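PDB 4MLC: extracellular ligand-binding receptor from Desulfitobacterium hafniense, which probably binds amino acids or similar small solutes outside the membrane for uptake, and also binds calcium ions. Local coordinates for residues D264-D269 with E322-M327; V293-E298 with Q313-L318. All coordinates share one frame; numbering follows the deposited sequence.

Contact 1. Residues D264-D269 with E322-M327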
loop_
_atom_site.group_PDB
_atom_site.type_symbol
_atom_site.label_atom_id
_atom_site.label_comp_id
_atom_site.label_asym_id
_atom_site.label_seq_id
_atom_site.Cartn_x
_atom_site.Cartn_y
_atom_site.Cartn_z
ATOM N N ASP A 264 6.361 -18.371 7.789
ATOM C CA ASP A 264 5.903 -19.328 6.772
ATOM C C ASP A 264 6.897 -19.579 5.619
ATOM O O ASP A 264 7.672 -18.699 5.223
ATOM C CB ASP A 264 4.520 -18.942 6.226
ATOM C CG ASP A 264 3.628 -20.161 5.973
ATOM O OD1 ASP A 264 2.922 -20.590 6.914
ATOM O OD2 ASP A 264 3.631 -20.694 4.839
ATOM N N SER A 265 6.874 -20.795 5.086
ATOM C CA SER A 265 7.810 -21.156 4.030
ATOM C C SER A 265 7.534 -20.403 2.725
ATOM O O SER A 265 8.415 -20.268 1.895
ATOM C CB SER A 265 7.847 -22.676 3.811
ATOM O OG SER A 265 6.546 -23.230 3.752
ATOM N N ARG A 266 6.317 -19.894 2.565
ATOM C CA ARG A 266 5.946 -19.167 1.354
ATOM C C ARG A 266 6.669 -17.821 1.304
ATOM O O ARG A 266 7.160 -17.405 0.257
ATOM C CB ARG A 266 4.435 -18.974 1.315
ATOM C CG ARG A 266 3.894 -18.425 0.032
ATOM C CD ARG A 266 3.506 -19.506 -0.973
ATOM N NE ARG A 266 2.656 -18.910 -2.001
ATOM C CZ ARG A 266 3.105 -18.265 -3.078
ATOM N NH1 ARG A 266 4.412 -18.152 -3.305
ATOM N NH2 ARG A 266 2.241 -17.739 -3.939
ATOM N N THR A 267 6.757 -17.151 2.447
ATOM C CA THR A 267 7.516 -15.923 2.542
ATOM C C THR A 267 9.035 -16.166 2.444
ATOM O O THR A 267 9.723 -15.506 1.677
ATOM C CB THR A 267 7.154 -15.173 3.832
ATOM O OG1 THR A 267 5.750 -14.880 3.827
ATOM C CG2 THR A 267 7.944 -13.871 3.966
ATOM N N GLN A 268 9.564 -17.120 3.205
ATOM C CA GLN A 268 11.002 -17.402 3.147
ATOM C C GLN A 268 11.490 -17.909 1.796
ATOM O O GLN A 268 12.597 -17.579 1.380
ATOM C CB GLN A 268 11.419 -18.365 4.242
ATOM C CG GLN A 268 11.220 -17.783 5.621
ATOM C CD GLN A 268 11.716 -16.355 5.716
ATOM O OE1 GLN A 268 12.909 -16.084 5.555
ATOM N NE2 GLN A 268 10.798 -15.429 5.963
ATOM N N ASP A 269 10.679 -18.703 1.106
ATOM C CA ASP A 269 11.052 -19.134 -0.242
ATOM C C ASP A 269 11.189 -17.915 -1.135
ATOM O O ASP A 269 12.179 -17.771 -1.857
ATOM C CB ASP A 269 10.035 -20.114 -0.847
ATOM C CG ASP A 269 10.066 -21.491 -0.178
ATOM O OD1 ASP A 269 11.021 -21.789 0.585
ATOM O OD2 ASP A 269 9.119 -22.275 -0.416
ATOM N N GLU A 322 -3.025 -18.075 0.314
ATOM C CA GLU A 322 -1.736 -17.766 0.934
ATOM C C GLU A 322 -0.762 -17.087 -0.043
ATOM O O GLU A 322 -0.432 -17.606 -1.112
ATOM C CB GLU A 322 -1.086 -18.971 1.620
ATOM C CG GLU A 322 0.126 -18.556 2.485
ATOM C CD GLU A 322 0.929 -19.730 3.052
ATOM O OE1 GLU A 322 1.114 -19.770 4.288
ATOM O OE2 GLU A 322 1.393 -20.594 2.268
ATOM N N GLY A 323 -0.330 -15.896 0.326
ATOM C CA GLY A 323 0.595 -15.160 -0.501
ATOM C C GLY A 323 1.838 -14.878 0.301
ATOM O O GLY A 323 1.948 -15.214 1.477
ATOM N N VAL A 324 2.784 -14.245 -0.352
ATOM C CA VAL A 324 4.054 -13.906 0.253
ATOM C C VAL A 324 3.878 -12.923 1.410
ATOM O O VAL A 324 4.684 -12.888 2.345
ATOM C CB VAL A 324 4.930 -13.359 -0.865
ATOM C CG1 VAL A 324 5.816 -12.227 -0.408
ATOM C CG2 VAL A 324 5.674 -14.503 -1.485
HETATM N N MSE A 325 2.786 -12.161 1.359
HETATM C CA MSE A 325 2.456 -11.164 2.378
HETATM C C MSE A 325 1.583 -11.663 3.536
HETATM O O MSE A 325 1.404 -10.962 4.532
HETATM C CB MSE A 325 1.732 -10.015 1.718
HETATM C CG MSE A 325 2.567 -9.310 0.674
HETATM SE SE MSE A 325 1.646 -7.774 -0.046
HETATM C CE MSE A 325 0.577 -8.607 -1.408
ATOM N N GLY A 326 1.045 -12.867 3.399
ATOM C CA GLY A 326 0.080 -13.389 4.347
ATOM C C GLY A 326 -1.144 -13.846 3.577
ATOM O O GLY A 326 -1.092 -13.920 2.350
HETATM N N MSE A 327 -2.242 -14.126 4.275
HETATM C CA MSE A 327 -3.487 -14.536 3.609
HETATM C C MSE A 327 -4.243 -13.385 2.917
HETATM O O MSE A 327 -4.414 -12.317 3.486
HETATM C CB MSE A 327 -4.405 -15.271 4.586
HETATM C CG MSE A 327 -4.524 -16.784 4.326
HETATM SE SE MSE A 327 -2.846 -17.785 4.507
HETATM C CE MSE A 327 -2.466 -17.486 6.403
#
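T267 and V324 join the start of helix 265-278 to the tip of a small beta hairpin, strands 321-323 and 326-328, in this periplasmic binding protein fold. A type I turn from G323 to G326 closes the hairpin. The tight part lies at the turn. T267 OG1 donates to V324 O at 2.7 Å, tilted 34° from the carbonyl plane. The same hydroxyl is bonded to R262 NE, so two partners fix its rotation. V324 CG2 packs against R266 O at 3.7 Å. V324 also leans on A287 and Y290 of helix 284-300, whose D291 accepts the backbone N-H groups of V324 and M325 with OD1 and OD2.

R266 sets out with CG anti to the backbone N (chi1 -171°) and bends at chi2. Its chain runs past E322 in the opposite direction, with CB 3.6 Å from E322 OE2. NE makes a weak bond to E322 O at 3.5 Å. Replacing R266 with an alanine would probably leave E322 O without this donor and open a gap beside Y290 and I294.

The looser side holds two partly exposed acids, D264 and E322. The two carboxylate planes are 74° apart, and D264 OD2 lies 2.7 Å from E322 OE1.

Contact 2. Residues V293-E298 with Q313-L318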
loop_
_atom_site.group_PDB
_atom_site.type_symbol
_atom_site.label_atom_id
_atom_site.label_comp_id
_atom_site.label_asym_id
_atom_site.label_seq_id
_atom_site.Cartn_x
_atom_site.Cartn_y
_atom_site.Cartn_z
ATOM N N VAL A 293 0.596 -10.831 -9.265
ATOM C CA VAL A 293 0.699 -11.737 -10.386
ATOM C C VAL A 293 0.252 -13.153 -10.008
ATOM O O VAL A 293 -0.516 -13.764 -10.739
ATOM C CB VAL A 293 2.117 -11.795 -10.993
ATOM C CG1 VAL A 293 2.119 -12.716 -12.182
ATOM C CG2 VAL A 293 2.568 -10.427 -11.419
ATOM N N ILE A 294 0.724 -13.677 -8.884
ATOM C CA ILE A 294 0.353 -15.029 -8.510
ATOM C C ILE A 294 -1.158 -15.129 -8.297
ATOM O O ILE A 294 -1.803 -16.029 -8.829
ATOM C CB ILE A 294 1.128 -15.534 -7.278
ATOM C CG1 ILE A 294 2.634 -15.344 -7.473
ATOM C CG2 ILE A 294 0.875 -17.015 -7.063
ATOM C CD1 ILE A 294 3.237 -16.260 -8.504
ATOM N N LEU A 295 -1.712 -14.179 -7.548
ATOM C CA LEU A 295 -3.155 -14.053 -7.309
ATOM C C LEU A 295 -3.976 -14.091 -8.594
ATOM O O LEU A 295 -4.929 -14.863 -8.712
ATOM C CB LEU A 295 -3.420 -12.718 -6.633
ATOM C CG LEU A 295 -4.573 -12.555 -5.675
ATOM C CD1 LEU A 295 -4.888 -13.882 -5.061
ATOM C CD2 LEU A 295 -4.107 -11.584 -4.604
ATOM N N LEU A 296 -3.611 -13.237 -9.548
ATOM C CA LEU A 296 -4.302 -13.181 -10.828
ATOM C C LEU A 296 -4.163 -14.471 -11.641
ATOM O O LEU A 296 -5.142 -14.969 -12.191
ATOM C CB LEU A 296 -3.816 -11.989 -11.651
ATOM C CG LEU A 296 -4.380 -10.659 -11.176
ATOM C CD1 LEU A 296 -3.930 -9.542 -12.084
ATOM C CD2 LEU A 296 -5.883 -10.742 -11.117
ATOM N N ALA A 297 -2.953 -15.005 -11.714
ATOM C CA ALA A 297 -2.733 -16.270 -12.403
ATOM C C ALA A 297 -3.596 -17.375 -11.805
ATOM O O ALA A 297 -4.230 -18.141 -12.536
ATOM C CB ALA A 297 -1.271 -16.658 -12.354
ATOM N N GLU A 298 -3.640 -17.437 -10.475
ATOM C CA GLU A 298 -4.387 -18.484 -9.790
ATOM C C GLU A 298 -5.902 -18.353 -10.011
ATOM O O GLU A 298 -6.600 -19.346 -10.216
ATOM C CB GLU A 298 -4.023 -18.520 -8.304
ATOM C CG GLU A 298 -4.747 -19.612 -7.521
ATOM C CD GLU A 298 -4.294 -21.044 -7.855
ATOM O OE1 GLU A 298 -3.235 -21.227 -8.506
ATOM O OE2 GLU A 298 -5.006 -21.994 -7.446
ATOM N N GLN A 313 -15.766 -12.042 -10.105
ATOM C CA GLN A 313 -16.378 -12.955 -9.146
ATOM C C GLN A 313 -15.391 -14.061 -8.752
ATOM O O GLN A 313 -15.340 -14.456 -7.593
ATOM C CB GLN A 313 -17.701 -13.539 -9.654
ATOM C CG GLN A 313 -18.385 -14.450 -8.631
ATOM C CD GLN A 313 -18.465 -13.831 -7.222
ATOM O OE1 GLN A 313 -18.123 -14.476 -6.218
ATOM N NE2 GLN A 313 -18.933 -12.581 -7.145
ATOM N N GLY A 314 -14.596 -14.525 -9.717
ATOM C CA GLY A 314 -13.515 -15.454 -9.453
ATOM C C GLY A 314 -12.638 -15.046 -8.274
ATOM O O GLY A 314 -12.464 -15.827 -7.336
ATOM N N LEU A 315 -12.097 -13.825 -8.308
ATOM C CA LEU A 315 -11.295 -13.284 -7.206
ATOM C C LEU A 315 -11.957 -13.261 -5.804
ATOM O O LEU A 315 -11.267 -13.395 -4.798
ATOM C CB LEU A 315 -10.804 -11.888 -7.571
ATOM C CG LEU A 315 -9.584 -11.867 -8.481
ATOM C CD1 LEU A 315 -9.354 -10.467 -9.027
ATOM C CD2 LEU A 315 -8.361 -12.369 -7.715
ATOM N N ARG A 316 -13.277 -13.097 -5.737
ATOM C CA ARG A 316 -13.992 -13.046 -4.456
ATOM C C ARG A 316 -14.295 -14.425 -3.886
ATOM O O ARG A 316 -14.795 -14.541 -2.766
ATOM C CB ARG A 316 -15.294 -12.254 -4.588
ATOM C CG ARG A 316 -15.102 -10.770 -4.556
ATOM C CD ARG A 316 -16.406 -10.005 -4.823
ATOM N NE ARG A 316 -16.162 -8.564 -4.756
ATOM C CZ ARG A 316 -15.901 -7.791 -5.810
ATOM N NH1 ARG A 316 -15.898 -8.307 -7.036
ATOM N NH2 ARG A 316 -15.667 -6.494 -5.644
ATOM N N ASP A 317 -14.007 -15.468 -4.660
ATOM C CA ASP A 317 -14.195 -16.841 -4.204
ATOM C C ASP A 317 -12.866 -17.583 -4.116
ATOM O O ASP A 317 -12.795 -18.715 -3.633
ATOM C CB ASP A 317 -15.169 -17.568 -5.121
ATOM C CG ASP A 317 -16.588 -17.045 -4.980
ATOM O OD1 ASP A 317 -17.437 -17.398 -5.830
ATOM O OD2 ASP A 317 -16.853 -16.279 -4.021
ATOM N N LEU A 318 -11.817 -16.911 -4.577
ATOM C CA LEU A 318 -10.457 -17.439 -4.594
ATOM C C LEU A 318 -9.996 -17.704 -3.171
ATOM O O LEU A 318 -9.521 -18.791 -2.836
ATOM C CB LEU A 318 -9.527 -16.417 -5.268
ATOM C CG LEU A 318 -8.239 -16.864 -5.970
ATOM C CD1 LEU A 318 -7.060 -16.717 -5.044
ATOM C CD2 LEU A 318 -8.342 -18.294 -6.507
#
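E298 N donates to I294 O at 2.8 Å, a regular bond of helix 284-300, and E298 CG touches L318 across the contact. The contact is a helix-helix crossing in an alpha/beta lobe of the periplasmic binding protein fold. The short axes of 293-298 and 313-318 approach to 10.4 Å, and their directions differ by 108°. No hydrogen bond links the two segments. Leucine side chains carry the contact.

L318 points at the other helix and serves two neighbours with its two branches. Its CD1 meets L295 CD1 at 3.6 Å. Its CD2 lies 4.0 Å from E298 CG, and these two side chains cross at about a right angle. Only the aliphatic part of E298 is used here. CG stands anti to the backbone N (chi1 -179°), which lays it beside L318; the chain bends beyond it at chi2.

L315 is also forked between two partners. Its CD2 faces L295 CG at 4.3 Å. L296 leaves its helix pointing away from L315, but its CD2 branch comes back to the contact. L296 also rests on A77 and I79 of strand 75-79, which ties the pair to the parallel sheet. F330 touches both L295 and L315, and W321 touches L295 and E298. R316 is anchored away from the crossing, on the carbonyl oxygens of I117 and D331. L315 CD1 stops 4.1 Å from L296 CD2.

Both contacts use helix 284-300, but in different ways. Contact 2 takes residues of that helix as one of its two partners. Contact 1 uses the helix as backing for its hairpin and for R266, and R266 NH2 reaches I294 CG2 of segment 293-298 at 3.5 Å. The centres are about 16 Å apart. Helix 310-318 of contact 2 is followed in the chain by strand 321-323 of contact 1. Contact 2 is buried and apolar, with no bond between its segments. Contact 1 is partly buried and more polar, with one good and one weak hydrogen bond to the hairpin backbone and acids at its edge. Both lie away from the calcium sites.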